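Local coordinates for protein glycogen synthase (Cyanobacterium sp. CLg1, PDB 6GNF) that belongs to the bacterial glycogen (starch) synthase family of glycosyltransferases, built of two Rossmann-like domains, and holds adenosine-5'-diphosphate and a glycan in its pockets, at residues G38-V43 against L199-A204; T165-N170 against S175-Y180; T299-G304 against A529-D534. All blocks are in the same frame, centred on the assembly; numbering follows the deposited sequence.

Interaction 1 (G38-V43 against L199-A204). With AC1 (4,6-dideoxy-4-{[(1S,4R,5S,6S)-4,5,6-trihydroxy-3-(hydroxymethyl)cyclohex-2-en-1-yl]amino}-alpha-D-glucopyranose), chain D; ADP (adenosine-5'-diphosphate), chain F.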
loop_
_atom_site.group_PDB
_atom_site.type_symbol
_atom_site.label_atom_id
_atom_site.label_comp_id
_atom_site.label_asym_id
_atom_site.label_seq_id
_atom_site.Cartn_x
_atom_site.Cartn_y
_atom_site.Cartn_z
ATOM N N GLY A 38 3.916 3.552 2.479
ATOM C CA GLY A 38 2.473 3.514 2.297
ATOM C C GLY A 38 1.827 2.295 2.942
ATOM O O GLY A 38 2.390 1.686 3.841
ATOM N N GLY A 39 0.674 1.904 2.405
ATOM C CA GLY A 39 -0.138 0.848 2.977
ATOM C C GLY A 39 0.450 -0.541 2.951
ATOM O O GLY A 39 0.084 -1.363 3.780
ATOM N N LEU A 40 1.330 -0.840 1.998
ATOM C CA LEU A 40 1.943 -2.164 1.936
ATOM C C LEU A 40 2.604 -2.536 3.261
ATOM O O LEU A 40 2.403 -3.622 3.791
ATOM C CB LEU A 40 2.984 -2.223 0.815
ATOM C CG LEU A 40 3.885 -3.464 0.780
ATOM C CD1 LEU A 40 3.062 -4.739 0.633
ATOM C CD2 LEU A 40 4.874 -3.347 -0.356
ATOM N N GLY A 41 3.408 -1.623 3.782
ATOM C CA GLY A 41 4.088 -1.840 5.050
ATOM C C GLY A 41 3.156 -2.091 6.214
ATOM O O GLY A 41 3.518 -2.849 7.125
ATOM N N ASP A 42 2.003 -1.415 6.220
ATOM C CA ASP A 42 1.012 -1.610 7.273
ATOM C C ASP A 42 0.407 -3.001 7.220
ATOM O O ASP A 42 0.281 -3.637 8.253
ATOM C CB ASP A 42 -0.097 -0.560 7.200
ATOM C CG ASP A 42 0.397 0.854 7.535
ATOM O OD1 ASP A 42 1.297 1.037 8.392
ATOM O OD2 ASP A 42 -0.132 1.818 6.928
ATOM N N VAL A 43 0.106 -3.497 6.022
ATOM C CA VAL A 43 -0.458 -4.837 5.875
ATOM C C VAL A 43 0.545 -5.899 6.338
ATOM O O VAL A 43 0.191 -6.795 7.113
ATOM C CB VAL A 43 -0.882 -5.127 4.423
ATOM C CG1 VAL A 43 -1.325 -6.575 4.282
ATOM C CG2 VAL A 43 -1.999 -4.175 3.981
ATOM N N LEU A 199 0.159 -11.959 -3.504
ATOM C CA LEU A 199 -0.723 -10.972 -2.890
ATOM C C LEU A 199 -0.502 -9.633 -3.549
ATOM O O LEU A 199 0.538 -9.002 -3.371
ATOM C CB LEU A 199 -0.493 -10.872 -1.384
ATOM C CG LEU A 199 -1.399 -9.895 -0.619
ATOM C CD1 LEU A 199 -2.871 -10.128 -0.940
ATOM C CD2 LEU A 199 -1.175 -10.002 0.879
ATOM N N LEU A 200 -1.503 -9.201 -4.309
ATOM C CA LEU A 200 -1.416 -7.985 -5.092
ATOM C C LEU A 200 -1.975 -6.814 -4.299
ATOM O O LEU A 200 -3.112 -6.875 -3.816
ATOM C CB LEU A 200 -2.204 -8.155 -6.391
ATOM C CG LEU A 200 -2.397 -6.894 -7.233
ATOM C CD1 LEU A 200 -1.069 -6.445 -7.833
ATOM C CD2 LEU A 200 -3.439 -7.134 -8.320
ATOM N N HIS A 201 -1.168 -5.769 -4.133
ATOM C CA HIS A 201 -1.615 -4.549 -3.458
ATOM C C HIS A 201 -1.914 -3.418 -4.424
ATOM O O HIS A 201 -2.679 -2.537 -4.083
ATOM C CB HIS A 201 -0.577 -4.074 -2.445
ATOM C CG HIS A 201 -0.280 -5.075 -1.378
ATOM N ND1 HIS A 201 -0.814 -4.990 -0.115
ATOM C CD2 HIS A 201 0.493 -6.190 -1.388
ATOM C CE1 HIS A 201 -0.387 -6.007 0.606
ATOM N NE2 HIS A 201 0.416 -6.747 -0.140
ATOM N N ASN A 202 -1.285 -3.432 -5.599
ATOM C CA ASN A 202 -1.449 -2.367 -6.585
ATOM C C ASN A 202 -1.027 -2.814 -7.976
ATOM O O ASN A 202 0.163 -3.063 -8.209
ATOM C CB ASN A 202 -0.627 -1.138 -6.184
ATOM C CG ASN A 202 -1.128 0.146 -6.851
ATOM O OD1 ASN A 202 -1.509 0.164 -8.025
ATOM N ND2 ASN A 202 -1.143 1.215 -6.101
ATOM N N ILE A 203 -1.994 -2.872 -8.889
ATOM C CA ILE A 203 -1.787 -3.386 -10.243
ATOM C C ILE A 203 -1.118 -2.375 -11.169
ATOM O O ILE A 203 -0.691 -2.741 -12.261
ATOM C CB ILE A 203 -3.131 -3.853 -10.863
ATOM C CG1 ILE A 203 -2.920 -4.793 -12.052
ATOM C CG2 ILE A 203 -3.982 -2.674 -11.305
ATOM C CD1 ILE A 203 -2.767 -6.239 -11.664
ATOM N N ALA A 204 -1.014 -1.119 -10.750
ATOM C CA ALA A 204 -0.408 -0.095 -11.596
ATOM C C ALA A 204 1.091 -0.335 -11.790
ATOM O O ALA A 204 1.654 0.053 -12.803
ATOM C CB ALA A 204 -0.641 1.291 -11.031
HETATM C C1 AC1 D . 4.161 0.669 -3.031
HETATM O O2 AC1 D . 3.822 -1.520 -4.045
HETATM C C2 AC1 D . 3.329 -0.615 -3.037
HETATM C C4A AC1 D . -3.606 -0.447 -0.611
HETATM C C3 AC1 D . 1.841 -0.327 -3.249
HETATM O O3 AC1 D . 1.143 -1.561 -3.053
HETATM C C4 AC1 D . 1.325 0.766 -2.287
HETATM N N4A AC1 D . -0.113 1.092 -2.430
HETATM C C5 AC1 D . 2.215 2.001 -2.498
HETATM O O5 AC1 D . 3.574 1.671 -2.187
HETATM C C6 AC1 D . 1.822 3.182 -1.625
HETATM C C1B AC1 D . -1.222 0.141 -2.310
HETATM C C2B AC1 D . -2.632 0.737 -2.593
HETATM O O2B AC1 D . -2.602 2.075 -3.080
HETATM C C3B AC1 D . -3.579 0.818 -1.416
HETATM O O3B AC1 D . -4.904 1.040 -1.899
HETATM O O4 AC1 D . -4.367 -0.159 0.566
HETATM C C5B AC1 D . -2.209 -0.884 -0.252
HETATM C C7B AC1 D . -1.151 -0.577 -0.985
HETATM C C6B AC1 D . -2.023 -1.741 0.959
HETATM O O6B AC1 D . -2.804 -2.920 0.756
HETATM P PB ADP F . -1.256 4.070 -0.307
HETATM O O1B ADP F . -1.900 3.864 -1.653
HETATM O O2B ADP F . -0.820 2.790 0.350
HETATM O O3B ADP F . -0.246 5.186 -0.287
HETATM P PA ADP F . -3.157 3.851 1.849
HETATM O O1A ADP F . -3.365 2.368 1.573
HETATM O O2A ADP F . -4.313 4.729 2.309
HETATM O O3A ADP F . -2.497 4.606 0.576
HETATM O "O5'" ADP F . -1.970 4.006 2.937
HETATM C "C5'" ADP F . -1.219 5.219 3.060
HETATM C "C4'" ADP F . -0.836 5.383 4.526
HETATM O "O4'" ADP F . 0.158 6.392 4.715
HETATM C "C3'" ADP F . -2.038 5.806 5.344
HETATM O "O3'" ADP F . -2.029 5.046 6.557
HETATM C "C2'" ADP F . -1.840 7.286 5.582
HETATM O "O2'" ADP F . -2.356 7.618 6.867
HETATM C "C1'" ADP F . -0.335 7.478 5.500
HETATM N N9 ADP F . 0.142 8.738 4.865
HETATM C C8 ADP F . 0.117 9.040 3.549
HETATM N N7 ADP F . 0.669 10.262 3.313
HETATM C C5 ADP F . 1.071 10.754 4.498
HETATM C C6 ADP F . 1.729 11.985 4.983
HETATM N N6 ADP F . 2.080 12.970 4.133
HETATM N N1 ADP F . 1.966 12.102 6.307
HETATM C C2 ADP F . 1.626 11.144 7.184
HETATM N N3 ADP F . 1.027 9.999 6.808
HETATM C C4 ADP F . 0.731 9.744 5.511
#
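Leu-40 lays its CD1 methyl over one face of the His-201 imidazole, 3.5 Å from the ring centroid and 15° off the ring normal, a CH-pi contact displaced toward NE2. The methyl gets there because CG lies anti to the backbone N (chi1 170°), carrying the branch away from its own helix and across the ring. Val-43, nearly one turn further on, reaches the ring differently: its CG1 comes to the edge in plane, 3.8 Å from His-201 CE1. Two aliphatic side chains thus hold a flat polar ring by face and rim, a task for which branched residues are well shaped. Also in the ring plane, His-201 ND1 makes a nearly straight hydrogen bond to O6B of AC1 (3.0 Å, 174°).

Behind this first shell, Asn-170 OD1 binds the other ring nitrogen, NE2, fixing the rotation of the imidazole. Asp-171 OD1 takes the backbone N-H groups of both His-201 and Asn-202. Asn-202 then folds its own loop: OD1 accepts from Ala-204 N at 3.1 Å, an Asx turn, while ND2 bonds Gln-362 OE1.

On the helix side, Gly-39 N donates to ADP O2B at 2.7 Å. The lack of side chains at Gly-38 and Gly-39 lets both ligands lie against the backbone, and the nearby helix start probably helps to stabilise the diphosphate's negative charge. A glycine-rich turn entering helix 39-54, set against the loop leaving strand 195-200, lines the N-terminal-domain side of the interdomain cleft of the GT-B fold.

Interaction 2 (T165-N170 against S175-Y180)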
loop_
_atom_site.group_PDB
_atom_site.type_symbol
_atom_site.label_atom_id
_atom_site.label_comp_id
_atom_site.label_asym_id
_atom_site.label_seq_id
_atom_site.Cartn_x
_atom_site.Cartn_y
_atom_site.Cartn_z
ATOM N N THR A 165 5.986 -24.832 3.692
ATOM C CA THR A 165 5.859 -23.404 3.866
ATOM C C THR A 165 5.014 -22.795 2.761
ATOM O O THR A 165 5.094 -23.225 1.622
ATOM C CB THR A 165 7.258 -22.767 3.870
ATOM O OG1 THR A 165 7.948 -23.223 5.042
ATOM C CG2 THR A 165 7.176 -21.242 3.867
ATOM N N ILE A 166 4.195 -21.813 3.129
ATOM C CA ILE A 166 3.467 -20.988 2.181
ATOM C C ILE A 166 4.198 -19.654 2.076
ATOM O O ILE A 166 4.273 -18.906 3.050
ATOM C CB ILE A 166 2.020 -20.741 2.648
ATOM C CG1 ILE A 166 1.253 -22.064 2.717
ATOM C CG2 ILE A 166 1.294 -19.783 1.708
ATOM C CD1 ILE A 166 -0.076 -21.965 3.426
ATOM N N PHE A 167 4.716 -19.349 0.889
ATOM C CA PHE A 167 5.334 -18.059 0.628
ATOM C C PHE A 167 4.272 -17.067 0.152
ATOM O O PHE A 167 3.636 -17.287 -0.873
ATOM C CB PHE A 167 6.413 -18.186 -0.450
ATOM C CG PHE A 167 7.637 -18.941 -0.007
ATOM C CD1 PHE A 167 8.652 -18.300 0.688
ATOM C CD2 PHE A 167 7.781 -20.292 -0.295
ATOM C CE1 PHE A 167 9.778 -18.990 1.095
ATOM C CE2 PHE A 167 8.902 -20.985 0.107
ATOM C CZ PHE A 167 9.905 -20.332 0.799
ATOM N N VAL A 168 4.106 -15.964 0.877
ATOM C CA VAL A 168 3.225 -14.882 0.439
ATOM C C VAL A 168 4.072 -13.770 -0.178
ATOM O O VAL A 168 4.834 -13.081 0.511
ATOM C CB VAL A 168 2.378 -14.330 1.598
ATOM C CG1 VAL A 168 1.431 -13.248 1.102
ATOM C CG2 VAL A 168 1.571 -15.446 2.245
ATOM N N CYS A 169 3.985 -13.659 -1.499
ATOM C CA CYS A 169 4.742 -12.683 -2.270
ATOM C C CYS A 169 3.913 -11.419 -2.445
ATOM O O CYS A 169 2.870 -11.440 -3.095
ATOM C CB CYS A 169 5.072 -13.268 -3.637
ATOM S SG CYS A 169 5.818 -14.913 -3.502
ATOM N N ASN A 170 4.397 -10.326 -1.869
ATOM C CA ASN A 170 3.684 -9.066 -1.907
ATOM C C ASN A 170 4.154 -8.212 -3.068
ATOM O O ASN A 170 5.323 -7.873 -3.162
ATOM C CB ASN A 170 3.868 -8.332 -0.581
ATOM C CG ASN A 170 3.162 -9.033 0.551
ATOM O OD1 ASN A 170 1.976 -8.830 0.779
ATOM N ND2 ASN A 170 3.886 -9.892 1.262
ATOM N N SER A 175 7.580 -10.911 -7.203
ATOM C CA SER A 175 6.754 -11.758 -8.060
ATOM C C SER A 175 7.535 -12.814 -8.846
ATOM O O SER A 175 6.917 -13.647 -9.484
ATOM C CB SER A 175 5.890 -10.909 -9.002
ATOM O OG SER A 175 6.693 -10.140 -9.869
ATOM N N LEU A 176 8.868 -12.767 -8.820
ATOM C CA LEU A 176 9.688 -13.830 -9.421
ATOM C C LEU A 176 9.944 -15.007 -8.467
ATOM O O LEU A 176 10.431 -16.054 -8.878
ATOM C CB LEU A 176 11.036 -13.292 -9.893
ATOM C CG LEU A 176 11.048 -12.200 -10.956
ATOM C CD1 LEU A 176 12.485 -11.745 -11.160
ATOM C CD2 LEU A 176 10.452 -12.667 -12.266
ATOM N N LEU A 177 9.621 -14.853 -7.193
ATOM C CA LEU A 177 9.874 -15.920 -6.218
ATOM C C LEU A 177 9.287 -17.291 -6.618
ATOM O O LEU A 177 9.924 -18.324 -6.410
ATOM C CB LEU A 177 9.384 -15.504 -4.827
ATOM C CG LEU A 177 9.621 -16.508 -3.696
ATOM C CD1 LEU A 177 9.902 -15.787 -2.384
ATOM C CD2 LEU A 177 8.437 -17.458 -3.541
ATOM N N PRO A 178 8.063 -17.313 -7.171
ATOM C CA PRO A 178 7.513 -18.594 -7.621
ATOM C C PRO A 178 8.325 -19.256 -8.732
ATOM O O PRO A 178 8.404 -20.483 -8.782
ATOM C CB PRO A 178 6.119 -18.225 -8.125
ATOM C CG PRO A 178 5.766 -16.982 -7.390
ATOM C CD PRO A 178 7.061 -16.236 -7.248
ATOM N N LEU A 179 8.956 -18.455 -9.584
ATOM C CA LEU A 179 9.788 -18.997 -10.649
ATOM C C LEU A 179 11.063 -19.589 -10.065
ATOM O O LEU A 179 11.468 -20.692 -10.441
ATOM C CB LEU A 179 10.128 -17.938 -11.704
ATOM C CG LEU A 179 8.992 -17.566 -12.663
ATOM C CD1 LEU A 179 7.890 -16.792 -11.965
ATOM C CD2 LEU A 179 9.519 -16.759 -13.835
ATOM N N TYR A 180 11.707 -18.858 -9.158
ATOM C CA TYR A 180 12.916 -19.354 -8.507
ATOM C C TYR A 180 12.630 -20.589 -7.651
ATOM O O TYR A 180 13.437 -21.520 -7.623
ATOM C CB TYR A 180 13.570 -18.275 -7.650
ATOM C CG TYR A 180 14.177 -17.146 -8.445
ATOM C CD1 TYR A 180 15.155 -17.390 -9.397
ATOM C CD2 TYR A 180 13.785 -15.831 -8.238
ATOM C CE1 TYR A 180 15.722 -16.356 -10.130
ATOM C CE2 TYR A 180 14.344 -14.789 -8.965
ATOM C CZ TYR A 180 15.307 -15.053 -9.912
ATOM O OH TYR A 180 15.862 -14.019 -10.634
#
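Leu-177 is the bump and the shallow groove between Phe-167 and Cys-169 is the hollow. The two strand residues lie two apart, so their side chains leave the same side of the strand, and between them stays room for one isobutyl group. The CD2 branch of Leu-177 goes deepest: it lies 3.7 Å from Cys-169 SG and 3.8 Å from Phe-167 CB, nestling beside the base of the aromatic side chain. The other methyl, Leu-177 CD1, comes obliquely to Phe-167 CD1 at 4.2 Å. Leucine suits this place because one methyl reaches both walls while the second adds to the phenylalanine side; with CG anti to the backbone N (chi1 -178°), the fork is held out from the helix toward the strand. The leucine and phenylalanine side chains cross at about a right angle.

Cys-169 supplies a short side chain ending in a bulky, polarisable sulfur. Its SG also meets the stem of the leucine, 3.8 Å from Leu-177 CB, and brushes Pro-178 CD more loosely, at 4.2 Å. Proline is at ease here in the first turn of the helix, where a missing N-H costs little, and its ring makes a rigid shoulder beside the leucine. Within the same segment as Phe-167, two residues back, Thr-165 CG2 sits over the centre of one face of the phenylalanine ring, 4.1 Å above the plane.

Outward from this apolar patch, Phe-191 meets the Phe-167 ring edge-to-face and Leu-144 of helix 132-144 also packs on it, while Leu-177 touches Thr-196 of strand 195-200. Strand 166-170 runs between strands 23-27 and 195-200, and helix 177-186 covers it within the beta-alpha-beta unit that continues into strand 195-200.

Interaction 3 (T299-G304 against A529-D534). With AC1 (4,6-dideoxy-4-{[(1S,4R,5S,6S)-4,5,6-trihydroxy-3-(hydroxymethyl)cyclohex-2-en-1-yl]amino}-alpha-D-glucopyranose), chain D.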
loop_
_atom_site.group_PDB
_atom_site.type_symbol
_atom_site.label_atom_id
_atom_site.label_comp_id
_atom_site.label_asym_id
_atom_site.label_seq_id
_atom_site.Cartn_x
_atom_site.Cartn_y
_atom_site.Cartn_z
ATOM N N THR A 299 -8.923 -13.559 -6.190
ATOM C CA THR A 299 -9.873 -13.325 -5.099
ATOM C C THR A 299 -9.395 -12.154 -4.255
ATOM O O THR A 299 -8.195 -12.009 -4.013
ATOM C CB THR A 299 -9.952 -14.553 -4.170
ATOM O OG1 THR A 299 -10.337 -15.691 -4.930
ATOM C CG2 THR A 299 -10.960 -14.353 -3.057
ATOM N N GLY A 300 -10.346 -11.361 -3.765
ATOM C CA GLY A 300 -10.056 -10.208 -2.937
ATOM C C GLY A 300 -10.477 -10.412 -1.496
ATOM O O GLY A 300 -11.523 -11.000 -1.217
ATOM N N ILE A 301 -9.646 -9.918 -0.580
ATOM C CA ILE A 301 -9.952 -9.890 0.847
ATOM C C ILE A 301 -9.646 -8.490 1.352
ATOM O O ILE A 301 -8.508 -8.048 1.286
ATOM C CB ILE A 301 -9.098 -10.902 1.634
ATOM C CG1 ILE A 301 -9.380 -12.322 1.147
ATOM C CG2 ILE A 301 -9.387 -10.793 3.125
ATOM C CD1 ILE A 301 -8.444 -13.356 1.729
ATOM N N THR A 302 -10.664 -7.805 1.860
ATOM C CA THR A 302 -10.520 -6.429 2.322
ATOM C C THR A 302 -9.538 -6.329 3.483
ATOM O O THR A 302 -9.696 -7.025 4.480
ATOM C CB THR A 302 -11.888 -5.873 2.765
ATOM O OG1 THR A 302 -12.790 -5.908 1.657
ATOM C CG2 THR A 302 -11.784 -4.438 3.262
ATOM N N ASN A 303 -8.565 -5.422 3.371
ATOM C CA ASN A 303 -7.595 -5.204 4.443
ATOM C C ASN A 303 -8.297 -4.780 5.717
ATOM O O ASN A 303 -9.268 -4.031 5.666
ATOM C CB ASN A 303 -6.595 -4.091 4.100
ATOM C CG ASN A 303 -5.574 -4.494 3.059
ATOM O OD1 ASN A 303 -5.293 -5.682 2.856
ATOM N ND2 ASN A 303 -4.990 -3.495 2.405
ATOM N N GLY A 304 -7.787 -5.250 6.849
ATOM C CA GLY A 304 -8.094 -4.660 8.135
ATOM C C GLY A 304 -6.960 -3.737 8.517
ATOM O O GLY A 304 -6.146 -3.323 7.672
ATOM N N ALA A 529 -8.098 -11.972 8.406
ATOM C CA ALA A 529 -7.042 -12.964 8.672
ATOM C C ALA A 529 -7.623 -14.365 8.608
ATOM O O ALA A 529 -7.010 -15.276 8.054
ATOM C CB ALA A 529 -6.408 -12.732 10.030
ATOM N N ALA A 530 -8.806 -14.530 9.189
ATOM C CA ALA A 530 -9.512 -15.809 9.159
ATOM C C ALA A 530 -9.793 -16.282 7.727
ATOM O O ALA A 530 -9.747 -17.473 7.450
ATOM C CB ALA A 530 -10.803 -15.713 9.952
ATOM N N LYS A 531 -10.074 -15.345 6.823
ATOM C CA LYS A 531 -10.280 -15.681 5.420
ATOM C C LYS A 531 -8.989 -16.119 4.756
ATOM O O LYS A 531 -9.004 -17.034 3.947
ATOM C CB LYS A 531 -10.838 -14.501 4.646
ATOM C CG LYS A 531 -12.264 -14.136 4.981
ATOM C CD LYS A 531 -12.684 -12.986 4.080
ATOM C CE LYS A 531 -13.870 -12.231 4.629
ATOM N NZ LYS A 531 -15.079 -13.090 4.600
ATOM N N TYR A 532 -7.882 -15.442 5.066
ATOM C CA TYR A 532 -6.568 -15.878 4.583
ATOM C C TYR A 532 -6.267 -17.310 5.049
ATOM O O TYR A 532 -5.844 -18.163 4.261
ATOM C CB TYR A 532 -5.457 -14.926 5.052
ATOM C CG TYR A 532 -5.308 -13.669 4.224
ATOM C CD1 TYR A 532 -4.512 -13.655 3.084
ATOM C CD2 TYR A 532 -5.943 -12.486 4.589
ATOM C CE1 TYR A 532 -4.371 -12.503 2.326
ATOM C CE2 TYR A 532 -5.805 -11.332 3.842
ATOM C CZ TYR A 532 -5.025 -11.337 2.715
ATOM O OH TYR A 532 -4.919 -10.154 2.001
ATOM N N VAL A 533 -6.536 -17.591 6.318
ATOM C CA VAL A 533 -6.288 -18.919 6.876
ATOM C C VAL A 533 -7.070 -19.974 6.101
ATOM O O VAL A 533 -6.538 -21.036 5.803
ATOM C CB VAL A 533 -6.647 -18.995 8.380
ATOM C CG1 VAL A 533 -6.653 -20.431 8.877
ATOM C CG2 VAL A 533 -5.665 -18.178 9.197
ATOM N N ASP A 534 -8.333 -19.693 5.784
ATOM C CA ASP A 534 -9.146 -20.631 4.989
ATOM C C ASP A 534 -8.541 -20.926 3.631
ATOM O O ASP A 534 -8.458 -22.082 3.224
ATOM C CB ASP A 534 -10.564 -20.106 4.793
ATOM C CG ASP A 534 -11.413 -20.263 6.042
ATOM O OD1 ASP A 534 -10.884 -20.785 7.052
ATOM O OD2 ASP A 534 -12.606 -19.875 6.022
HETATM C C1 AC1 D . 4.161 0.669 -3.031
HETATM O O2 AC1 D . 3.822 -1.520 -4.045
HETATM C C2 AC1 D . 3.329 -0.615 -3.037
HETATM C C4A AC1 D . -3.606 -0.447 -0.611
HETATM C C3 AC1 D . 1.841 -0.327 -3.249
HETATM O O3 AC1 D . 1.143 -1.561 -3.053
HETATM C C4 AC1 D . 1.325 0.766 -2.287
HETATM N N4A AC1 D . -0.113 1.092 -2.430
HETATM C C5 AC1 D . 2.215 2.001 -2.498
HETATM O O5 AC1 D . 3.574 1.671 -2.187
HETATM C C6 AC1 D . 1.822 3.182 -1.625
HETATM C C1B AC1 D . -1.222 0.141 -2.310
HETATM C C2B AC1 D . -2.632 0.737 -2.593
HETATM O O2B AC1 D . -2.602 2.075 -3.080
HETATM C C3B AC1 D . -3.579 0.818 -1.416
HETATM O O3B AC1 D . -4.904 1.040 -1.899
HETATM O O4 AC1 D . -4.367 -0.159 0.566
HETATM C C5B AC1 D . -2.209 -0.884 -0.252
HETATM C C7B AC1 D . -1.151 -0.577 -0.985
HETATM C C6B AC1 D . -2.023 -1.741 0.959
HETATM O O6B AC1 D . -2.804 -2.920 0.756
HETATM O O HOH W 1 -6.372 -8.073 2.864
#
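The C-terminal helix 526-540 packs here on the loop that leaves edge strand 298-300 of the nine-stranded sheet, with Ile-301 set in the angle between Tyr-532 and the stem of Lys-531. Ile-301 CD1 stands over the centre of the Tyr-532 ring, 3.8 Å from the centroid and 7° off the normal, a CH-pi contact that is almost directly face-on. Its other branch, CG2, drops toward the rim and comes within 3.7 Å of Tyr-532 CE2. The beta-branched isoleucine can thus touch face and rim together. Alongside, Ile-301 CD1 packs 3.9 Å from Lys-531 CB; the lysine offers its aliphatic stem, and the ammonium end runs off past the isoleucine on the exposed side of the helix.

Tyr-532 suits the site for its hydroxyl as well as its ring. The OH donates to a water at 2.7 Å, which lies at the ring edge in plane and spends its own hydrogens on Ile-301 O (2.7 Å) and Asn-303 OD1 (2.6 Å). Accepting through OD1 probably helps to orient the Asn-303 amide, leaving ND2 to donate to O6B of AC1 at 2.8 Å. Val-43 and Trp-525 pack against the same asparagine.

The apolar part packs the helix on the loop; the water links the tyrosine to the ligand-binding amide and probably sets which way round that amide lies.

In the fold
All three contacts draw on the same nine-stranded sheet. Interaction 1 lies near the centre of the chain, at the ligand cleft, and interaction 2 is nested inside the loop it closes, on the neighbouring strand; they meet at Asn-170, which binds His-201, and at the backbone pairing of Leu-199 with Cys-169. Interaction 3 sits at the sheet's edge strand, partly open to solvent through Lys-531, yet touches interaction 1 where Asn-303 packs on Val-43, and both bind O6B of AC1. Chemistry follows place: 165-170 with 175-180 is purely apolar core packing, with the side chain of Cys-169 about 12 Å from AC1, whereas the other two combine a methyl-on-ring contact with polar groups aimed at the ligand.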